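Local coordinates for methyltransferase-like protein (Saccharopolyspora spinosa, PDB 4PNE) that catalyses a [4+2] cycloaddition in spinosyn biosynthesis as a standalone cyclase with an S-adenosylmethionine-dependent methyltransferase-like fold, at residues S169-D177 / L218-L226. Numbering follows the deposited sequence.
With SAH (S-adenosyl-L-homocysteine), chain C.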
loop_
_atom_site.group_PDB
_atom_site.type_symbol
_atom_site.label_atom_id
_atom_site.label_comp_id
_atom_site.label_asym_id
_atom_site.label_seq_id
_atom_site.Cartn_x
_atom_site.Cartn_y
_atom_site.Cartn_z
ATOM N N SER A 169 -2.417 -2.241 -0.777
ATOM C CA SER A 169 -3.067 -2.287 -2.086
ATOM C C SER A 169 -4.062 -3.442 -2.262
ATOM O O SER A 169 -5.059 -3.278 -2.949
ATOM C CB SER A 169 -2.014 -2.336 -3.181
ATOM O OG SER A 169 -1.246 -3.500 -3.038
ATOM N N LEU A 170 -3.830 -4.604 -1.644
ATOM C CA LEU A 170 -4.682 -5.759 -1.928
ATOM C C LEU A 170 -6.135 -5.533 -1.540
ATOM O O LEU A 170 -7.044 -5.983 -2.230
ATOM C CB LEU A 170 -4.146 -7.006 -1.201
ATOM C CG LEU A 170 -2.795 -7.535 -1.677
ATOM C CD1 LEU A 170 -2.350 -8.695 -0.846
ATOM C CD2 LEU A 170 -2.894 -7.949 -3.133
ATOM N N LEU A 171 -6.388 -4.839 -0.442
ATOM C CA LEU A 171 -7.768 -4.718 -0.005
ATOM C C LEU A 171 -8.571 -3.715 -0.839
ATOM O O LEU A 171 -9.788 -3.680 -0.763
ATOM C CB LEU A 171 -7.827 -4.358 1.476
ATOM C CG LEU A 171 -7.413 -5.479 2.430
ATOM C CD1 LEU A 171 -7.649 -5.032 3.858
ATOM C CD2 LEU A 171 -8.194 -6.775 2.197
ATOM N N GLU A 172 -7.895 -2.966 -1.697
ATOM C CA GLU A 172 -8.584 -2.072 -2.634
ATOM C C GLU A 172 -9.084 -2.767 -3.878
ATOM O O GLU A 172 -9.783 -2.171 -4.685
ATOM C CB GLU A 172 -7.658 -0.944 -3.066
ATOM C CG GLU A 172 -7.356 -0.033 -1.932
ATOM C CD GLU A 172 -6.607 1.206 -2.343
ATOM O OE1 GLU A 172 -6.129 1.302 -3.494
ATOM O OE2 GLU A 172 -6.529 2.090 -1.497
ATOM N N MET A 173 -8.700 -4.012 -4.064
ATOM C CA MET A 173 -8.997 -4.688 -5.304
ATOM C C MET A 173 -10.335 -5.392 -5.260
ATOM O O MET A 173 -10.717 -5.887 -4.214
ATOM C CB MET A 173 -7.882 -5.657 -5.609
ATOM C CG MET A 173 -6.562 -4.933 -5.583
ATOM S SD MET A 173 -5.234 -5.985 -6.090
ATOM C CE MET A 173 -3.838 -4.867 -5.890
ATOM N N SER A 174 -11.037 -5.454 -6.391
ATOM C CA SER A 174 -12.365 -6.059 -6.386
ATOM C C SER A 174 -12.250 -7.538 -6.056
ATOM O O SER A 174 -13.077 -8.076 -5.341
ATOM C CB SER A 174 -13.084 -5.844 -7.721
ATOM O OG SER A 174 -12.381 -6.403 -8.812
ATOM N N GLU A 175 -11.193 -8.175 -6.546
ATOM C CA GLU A 175 -10.963 -9.605 -6.333
ATOM C C GLU A 175 -9.528 -9.826 -5.857
ATOM O O GLU A 175 -8.643 -10.125 -6.666
ATOM C CB GLU A 175 -11.220 -10.385 -7.622
ATOM C CG GLU A 175 -12.665 -10.370 -8.081
ATOM C CD GLU A 175 -12.847 -11.031 -9.439
ATOM O OE1 GLU A 175 -12.737 -12.274 -9.517
ATOM O OE2 GLU A 175 -13.089 -10.305 -10.430
ATOM N N PRO A 176 -9.292 -9.648 -4.547
ATOM C CA PRO A 176 -7.913 -9.709 -4.037
ATOM C C PRO A 176 -7.288 -11.071 -4.247
ATOM O O PRO A 176 -6.084 -11.155 -4.401
ATOM C CB PRO A 176 -8.058 -9.433 -2.544
ATOM C CG PRO A 176 -9.379 -8.809 -2.363
ATOM C CD PRO A 176 -10.255 -9.200 -3.528
ATOM N N ASP A 177 -8.094 -12.125 -4.227
ATOM C CA ASP A 177 -7.537 -13.463 -4.349
ATOM C C ASP A 177 -6.939 -13.649 -5.717
ATOM O O ASP A 177 -5.986 -14.379 -5.872
ATOM C CB ASP A 177 -8.603 -14.523 -4.080
ATOM C CG ASP A 177 -9.110 -14.482 -2.653
ATOM O OD1 ASP A 177 -8.358 -14.885 -1.728
ATOM O OD2 ASP A 177 -10.269 -14.047 -2.448
ATOM N N LEU A 218 -12.476 1.575 2.758
ATOM C CA LEU A 218 -11.648 0.371 2.763
ATOM C C LEU A 218 -12.426 -0.871 3.257
ATOM O O LEU A 218 -13.068 -0.843 4.310
ATOM C CB LEU A 218 -10.413 0.601 3.626
ATOM C CG LEU A 218 -9.419 -0.549 3.709
ATOM C CD1 LEU A 218 -8.719 -0.756 2.386
ATOM C CD2 LEU A 218 -8.451 -0.332 4.856
ATOM N N ARG A 219 -12.331 -1.950 2.485
ATOM C CA ARG A 219 -12.832 -3.277 2.874
ATOM C C ARG A 219 -12.327 -3.648 4.293
ATOM O O ARG A 219 -11.167 -3.450 4.603
ATOM C CB ARG A 219 -12.371 -4.304 1.831
ATOM C CG ARG A 219 -12.682 -5.727 2.150
ATOM C CD ARG A 219 -12.005 -6.645 1.139
ATOM N NE ARG A 219 -12.781 -6.812 -0.097
ATOM C CZ ARG A 219 -12.340 -6.537 -1.326
ATOM N NH1 ARG A 219 -11.141 -6.012 -1.509
ATOM N NH2 ARG A 219 -13.118 -6.754 -2.382
ATOM N N ILE A 220 -13.214 -4.134 5.156
ATOM C CA ILE A 220 -12.828 -4.596 6.487
ATOM C C ILE A 220 -12.359 -6.045 6.384
ATOM O O ILE A 220 -13.047 -6.910 5.831
ATOM C CB ILE A 220 -13.989 -4.490 7.508
ATOM C CG1 ILE A 220 -14.558 -3.065 7.522
ATOM C CG2 ILE A 220 -13.554 -4.951 8.918
ATOM C CD1 ILE A 220 -15.474 -2.779 8.678
ATOM N N CYS A 221 -11.181 -6.307 6.926
ATOM C CA CYS A 221 -10.596 -7.623 6.865
ATOM C C CYS A 221 -9.731 -7.858 8.109
ATOM O O CYS A 221 -8.954 -6.968 8.500
ATOM C CB CYS A 221 -9.773 -7.707 5.570
ATOM S SG CYS A 221 -9.015 -9.255 5.182
ATOM N N LEU A 222 -9.785 -9.053 8.678
ATOM C CA LEU A 222 -8.811 -9.462 9.699
ATOM C C LEU A 222 -7.454 -9.829 9.076
ATOM O O LEU A 222 -7.404 -10.341 7.969
ATOM C CB LEU A 222 -9.320 -10.677 10.476
ATOM C CG LEU A 222 -10.630 -10.504 11.234
ATOM C CD1 LEU A 222 -11.193 -11.871 11.611
ATOM C CD2 LEU A 222 -10.396 -9.681 12.469
ATOM N N ALA A 223 -6.359 -9.607 9.797
ATOM C CA ALA A 223 -5.069 -10.087 9.354
ATOM C C ALA A 223 -5.096 -11.595 9.133
ATOM O O ALA A 223 -4.493 -12.105 8.195
ATOM C CB ALA A 223 -3.994 -9.729 10.352
ATOM N N GLU A 224 -5.804 -12.297 10.011
ATOM C CA GLU A 224 -5.939 -13.741 9.923
ATOM C C GLU A 224 -6.593 -14.163 8.603
ATOM O O GLU A 224 -6.274 -15.226 8.064
ATOM C CB GLU A 224 -6.756 -14.264 11.118
ATOM C CG GLU A 224 -6.092 -14.036 12.495
ATOM C CD GLU A 224 -6.457 -12.714 13.185
ATOM O OE1 GLU A 224 -6.865 -11.717 12.530
ATOM O OE2 GLU A 224 -6.314 -12.676 14.422
ATOM N N GLN A 225 -7.480 -13.314 8.085
ATOM C CA GLN A 225 -8.193 -13.587 6.822
ATOM C C GLN A 225 -7.278 -13.347 5.627
ATOM O O GLN A 225 -7.298 -14.080 4.643
ATOM C CB GLN A 225 -9.451 -12.727 6.725
ATOM C CG GLN A 225 -10.525 -13.217 7.692
ATOM C CD GLN A 225 -11.727 -12.301 7.794
ATOM O OE1 GLN A 225 -11.615 -11.074 7.826
ATOM N NE2 GLN A 225 -12.895 -12.900 7.887
ATOM N N LEU A 226 -6.482 -12.291 5.725
ATOM C CA LEU A 226 -5.448 -12.014 4.736
ATOM C C LEU A 226 -4.449 -13.180 4.647
ATOM O O LEU A 226 -4.080 -13.618 3.562
ATOM C CB LEU A 226 -4.699 -10.720 5.081
ATOM C CG LEU A 226 -4.961 -9.476 4.262
ATOM C CD1 LEU A 226 -4.147 -8.334 4.863
ATOM C CD2 LEU A 226 -4.541 -9.718 2.829
HETATM N N SAH C . 1.987 1.184 -1.962
HETATM C CA SAH C . 1.802 2.635 -2.057
HETATM C CB SAH C . 0.360 3.071 -2.299
HETATM C CG SAH C . -0.736 2.429 -1.483
HETATM S SD SAH C . -2.318 3.222 -1.804
HETATM C C SAH C . 2.339 3.286 -0.812
HETATM O O SAH C . 2.559 4.484 -0.807
HETATM O OXT SAH C . 2.638 2.585 0.158
HETATM C "C5'" SAH C . -3.050 1.894 -2.795
HETATM C "C4'" SAH C . -2.441 1.753 -4.182
HETATM O "O4'" SAH C . -2.914 0.557 -4.789
HETATM C "C3'" SAH C . -2.811 2.870 -5.143
HETATM O "O3'" SAH C . -1.606 3.243 -5.785
HETATM C "C2'" SAH C . -3.802 2.221 -6.095
HETATM O "O2'" SAH C . -3.909 2.786 -7.400
HETATM C "C1'" SAH C . -3.274 0.788 -6.126
HETATM N N9 SAH C . -4.273 -0.177 -6.624
HETATM C C8 SAH C . -5.569 -0.365 -6.269
HETATM N N7 SAH C . -6.114 -1.340 -7.032
HETATM C C5 SAH C . -5.164 -1.764 -7.889
HETATM C C6 SAH C . -5.158 -2.709 -8.894
HETATM N N6 SAH C . -6.230 -3.437 -9.169
HETATM N N1 SAH C . -4.021 -2.928 -9.585
HETATM C C2 SAH C . -2.874 -2.207 -9.323
HETATM N N3 SAH C . -2.881 -1.235 -8.364
HETATM C C4 SAH C . -4.007 -1.044 -7.640
HETATM O O HOH W 1 -11.535 -1.657 -0.310
#
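Arg219 reaches from the loop ahead of helix 223-233 to the backbone carbonyls of 169-177 and supplies every direct hydrogen bond between the two segments. Its NH1 donates to Met173 O at 2.7 Å, nearly straight at 159° and close to the guanidinium plane, while NH2 adds weak bonds to the same oxygen and to Ser174 O. Leu171 O also lies near NH1, obliquely to that plane. The side chain leaves the backbone extended and bends at chi3 (-84°), which turns the guanidinium toward this cluster of carbonyls. Over one face of the group sits the ring of Pro176, whose CG is 3.4 Å from Arg219 NH1. A water bridges the two backbones, giving a hydrogen to Leu171 O and accepting one from Arg219 N.

Apolar contacts centre on Leu171. Both of its methyls meet Cys221 CB, CD1 and CD2 each lying 3.8 Å from it, and CD2 also rests against the aliphatic part of Arg219 at CD. Nearer the backbone, Leu171 CB meets Leu218 CD1 at 3.8 Å. Leu170 CD1 makes a looser approach to Leu226 CD2, and strand 191-200 touches Leu171, Leu218 and Leu226.

Glu172 and Met173 set off from the backbone away from 218-226, and both side chains touch S-adenosylhomocysteine. Met173 CE lies 3.9 Å from the adenine atom C5, and Glu172 OE1 is 3.2 Å from C5' of the ligand, with the other carboxylate oxygen hydrogen-bonded to Tyr43. The 3-10 turn 170-172 follows strand 161-167 and leads into helix 176-186, lining the S-adenosylhomocysteine pocket of a Rossmann-like class I methyltransferase fold; Arg219 ties the back of this pocket loop to the segment entering helix 223-233.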